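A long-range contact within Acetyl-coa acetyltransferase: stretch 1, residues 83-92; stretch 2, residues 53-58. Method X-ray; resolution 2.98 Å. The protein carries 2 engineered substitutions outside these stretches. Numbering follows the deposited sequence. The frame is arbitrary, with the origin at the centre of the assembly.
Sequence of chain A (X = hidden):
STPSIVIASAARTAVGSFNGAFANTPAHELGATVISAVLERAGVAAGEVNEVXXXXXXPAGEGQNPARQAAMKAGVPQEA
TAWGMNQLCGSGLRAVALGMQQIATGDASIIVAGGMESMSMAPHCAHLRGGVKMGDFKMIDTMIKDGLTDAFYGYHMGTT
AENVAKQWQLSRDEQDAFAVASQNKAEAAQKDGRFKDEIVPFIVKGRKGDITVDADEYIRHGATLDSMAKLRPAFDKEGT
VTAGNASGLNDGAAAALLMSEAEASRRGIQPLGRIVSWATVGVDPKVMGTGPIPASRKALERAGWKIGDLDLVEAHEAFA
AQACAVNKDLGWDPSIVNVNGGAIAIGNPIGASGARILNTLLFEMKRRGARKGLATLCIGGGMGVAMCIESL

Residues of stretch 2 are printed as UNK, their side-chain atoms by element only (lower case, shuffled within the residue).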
# COMPACT_ATOMS: atom_id res chain seq x y z
N TRP A 83 -21.46 -21.60 -3.70
CA TRP A 83 -20.07 -21.69 -3.29
C TRP A 83 -19.13 -21.58 -4.48
O TRP A 83 -19.53 -21.77 -5.63
CB TRP A 83 -19.80 -22.98 -2.52
CG TRP A 83 -20.41 -24.24 -3.09
CD1 TRP A 83 -21.75 -24.52 -3.26
CD2 TRP A 83 -19.71 -25.42 -3.50
NE1 TRP A 83 -21.91 -25.78 -3.77
CE2 TRP A 83 -20.67 -26.35 -3.93
CE3 TRP A 83 -18.36 -25.77 -3.57
CZ2 TRP A 83 -20.32 -27.61 -4.42
CZ3 TRP A 83 -18.02 -27.03 -4.05
CH2 TRP A 83 -18.99 -27.92 -4.46
N GLY A 84 -17.87 -21.24 -4.21
CA GLY A 84 -16.85 -21.20 -5.26
C GLY A 84 -15.83 -22.26 -4.94
O GLY A 84 -15.89 -22.83 -3.86
N MET A 85 -14.90 -22.55 -5.85
CA MET A 85 -13.83 -23.52 -5.54
C MET A 85 -12.57 -23.32 -6.36
O MET A 85 -12.58 -22.56 -7.30
CB MET A 85 -14.31 -24.96 -5.63
CG MET A 85 -15.04 -25.31 -6.88
SD MET A 85 -13.92 -25.76 -8.17
CE MET A 85 -13.21 -27.28 -7.57
N ASN A 86 -11.47 -23.96 -5.98
CA ASN A 86 -10.18 -23.69 -6.58
C ASN A 86 -9.32 -24.93 -6.76
O ASN A 86 -8.63 -25.36 -5.84
CB ASN A 86 -9.42 -22.66 -5.76
CG ASN A 86 -8.01 -22.41 -6.27
OD1 ASN A 86 -7.59 -22.99 -7.28
ND2 ASN A 86 -7.26 -21.55 -5.59
N GLN A 87 -9.37 -25.51 -7.95
CA GLN A 87 -8.40 -26.51 -8.34
C GLN A 87 -7.65 -25.93 -9.52
O GLN A 87 -7.43 -26.61 -10.54
CB GLN A 87 -9.08 -27.81 -8.78
CG GLN A 87 -8.14 -29.00 -8.78
CD GLN A 87 -8.72 -30.22 -9.46
OE1 GLN A 87 -9.91 -30.29 -9.75
NE2 GLN A 87 -7.86 -31.19 -9.72
N LEU A 88 -7.30 -24.64 -9.42
CA LEU A 88 -6.62 -23.91 -10.49
C LEU A 88 -7.35 -23.96 -11.87
O LEU A 88 -8.58 -23.90 -11.92
CB LEU A 88 -5.18 -24.40 -10.59
CG LEU A 88 -4.43 -24.10 -9.30
CD1 LEU A 88 -3.01 -24.53 -9.44
CD2 LEU A 88 -4.48 -22.61 -9.02
N CYS A 89 -6.58 -24.07 -12.96
CA CYS A 89 -7.14 -24.15 -14.32
C CYS A 89 -8.26 -25.15 -14.44
O CYS A 89 -9.10 -25.01 -15.33
CB CYS A 89 -6.09 -24.63 -15.30
SG CYS A 89 -4.91 -23.43 -15.81
N GLY A 90 -8.27 -26.18 -13.59
CA GLY A 90 -9.30 -27.20 -13.67
C GLY A 90 -10.65 -26.68 -13.19
O GLY A 90 -11.71 -27.19 -13.57
N SER A 91 -10.60 -25.64 -12.36
CA SER A 91 -11.76 -25.18 -11.59
C SER A 91 -13.06 -25.19 -12.35
O SER A 91 -14.04 -25.76 -11.90
CB SER A 91 -11.55 -23.75 -11.06
OG SER A 91 -10.37 -23.61 -10.29
N GLY A 92 -13.09 -24.51 -13.48
CA GLY A 92 -14.30 -24.34 -14.25
C GLY A 92 -14.96 -25.64 -14.64
O GLY A 92 -16.18 -25.76 -14.58
N UNK A 53 -22.48 -23.33 -8.46
CA UNK A 53 -21.14 -23.81 -8.10
C UNK A 53 -20.17 -23.22 -9.09
O UNK A 53 -20.14 -23.64 -10.24
c UNK A 53 -21.09 -25.35 -8.19
c UNK A 53 -19.71 -25.86 -7.88
c UNK A 53 -22.11 -25.98 -7.23
c UNK A 53 -22.16 -27.51 -7.30
N UNK A 54 -19.38 -22.25 -8.68
CA UNK A 54 -18.55 -21.49 -9.62
C UNK A 54 -17.09 -21.53 -9.26
O UNK A 54 -16.72 -21.06 -8.19
c UNK A 54 -20.71 -18.31 -10.14
c UNK A 54 -20.18 -19.69 -10.46
c UNK A 54 -18.99 -20.03 -9.60
c UNK A 54 -19.74 -19.78 -11.88
N UNK A 55 -16.23 -22.05 -10.12
CA UNK A 55 -14.80 -22.06 -9.81
C UNK A 55 -14.26 -20.64 -9.84
O UNK A 55 -14.86 -19.75 -10.43
N UNK A 56 -13.13 -20.41 -9.19
CA UNK A 56 -12.55 -19.08 -9.11
C UNK A 56 -11.28 -19.12 -8.29
O UNK A 56 -11.29 -19.60 -7.16
c UNK A 56 -12.94 -16.76 -8.21
o UNK A 56 -15.07 -16.16 -7.35
n UNK A 56 -13.58 -14.51 -7.56
c UNK A 56 -13.96 -15.78 -7.67
c UNK A 56 -13.53 -18.13 -8.45
N UNK A 57 -10.19 -18.61 -8.84
CA UNK A 57 -8.91 -18.65 -8.13
C UNK A 57 -8.52 -17.36 -7.39
O UNK A 57 -7.85 -17.45 -6.39
c UNK A 57 -7.76 -19.18 -9.03
c UNK A 57 -6.45 -19.20 -8.31
c UNK A 57 -8.11 -20.56 -9.48
N UNK A 58 -8.96 -16.17 -7.84
CA UNK A 58 -8.44 -14.91 -7.26
C UNK A 58 -9.45 -13.93 -6.61
O UNK A 58 -9.44 -12.73 -6.93
c UNK A 58 -7.60 -14.16 -8.29
c UNK A 58 -6.15 -14.20 -10.33
c UNK A 58 -6.57 -14.97 -9.07
c UNK A 58 -5.35 -15.38 -8.20

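Position 53 carries four side-chain carbons, forked at the first, with one arm two carbons long. The one-carbon branch lies over the six-membered ring of Trp83, and the end of the longer arm nears its CZ2. That beta branch with unequal arms identifies Ile53. Its side chain lies on the same sheet face as that of Trp83, its bridge partner (CA to CA 5.4 Å). CG2 of Ile53 sits 4.0 Å from the centroid of the six-membered ring of Trp83, 13° off the normal, so this methyl group rests over the ring face. CD1 of Ile53 reaches to 3.4 Å from CZ2 of Trp83.

Position 54 also has four carbons, but the fork comes at the second, after an unbranched CB; its backbone meets Trp83, Gly84 and Met85. This is Leu54. Its side chain points to the other face of the sheet, its nearest approach being CB of Leu54 to O of Trp83, 4.4 Å, so the backbone makes the close contacts. N of Leu54 donates to O of Trp83 over 3.1 Å at a nearly straight 171°. O of Leu54 accepts a weak bond from N of Met85, at 3.3 Å and 136°, and also lies 2.9 Å from CA of Gly84 in a CA-H...O contact.

Position 55 has no side-chain atoms, and its bare CA packs against Ser91; it is therefore Gly55. An ideal CB here would fall 2.6 Å from CB of Ser91, a clash, and a tight 3.2 Å from N of Gly92. CA of Gly55 instead lies 3.9 Å from CB of Ser91. CA of Gly55 also makes a 3.4 Å CA-H...O contact with O of Met85.

Position 56 has three carbons in a row, the third bearing one oxygen and one nitrogen, and its backbone N meets Met85. An amide on a two-methylene stem is Gln56. Its chain is extended (chi1 174°, chi2 175°), and its NE2 is hydrogen-bonded elsewhere in the structure. N of Gln56 donates to O of Met85 at 2.9 Å and 150°.

Position 57 shows one carbon carrying two others, packed near Asn86, Leu88 and Ser91, hence Val57. CG2 of Val57 lies 3.3 Å from OD1 of Asn86 and 3.9 Å from OG of Ser91, while CG1 of Val57 meets CD2 of Leu88 at 4.0 Å.

Position 58 has four carbons forked at the second and makes no contact with stretch 1; it is Leu58.

The contact, burying 484 Å² in total, begins as a parallel strand pairing, with Ile53 against the indole at one end. Beyond Gly55, Val57 packs against the turn, where OD1 of Asn86 accepts from N of Leu88 at 2.7 Å.

Stretch 2 (53-58) ILGQVL
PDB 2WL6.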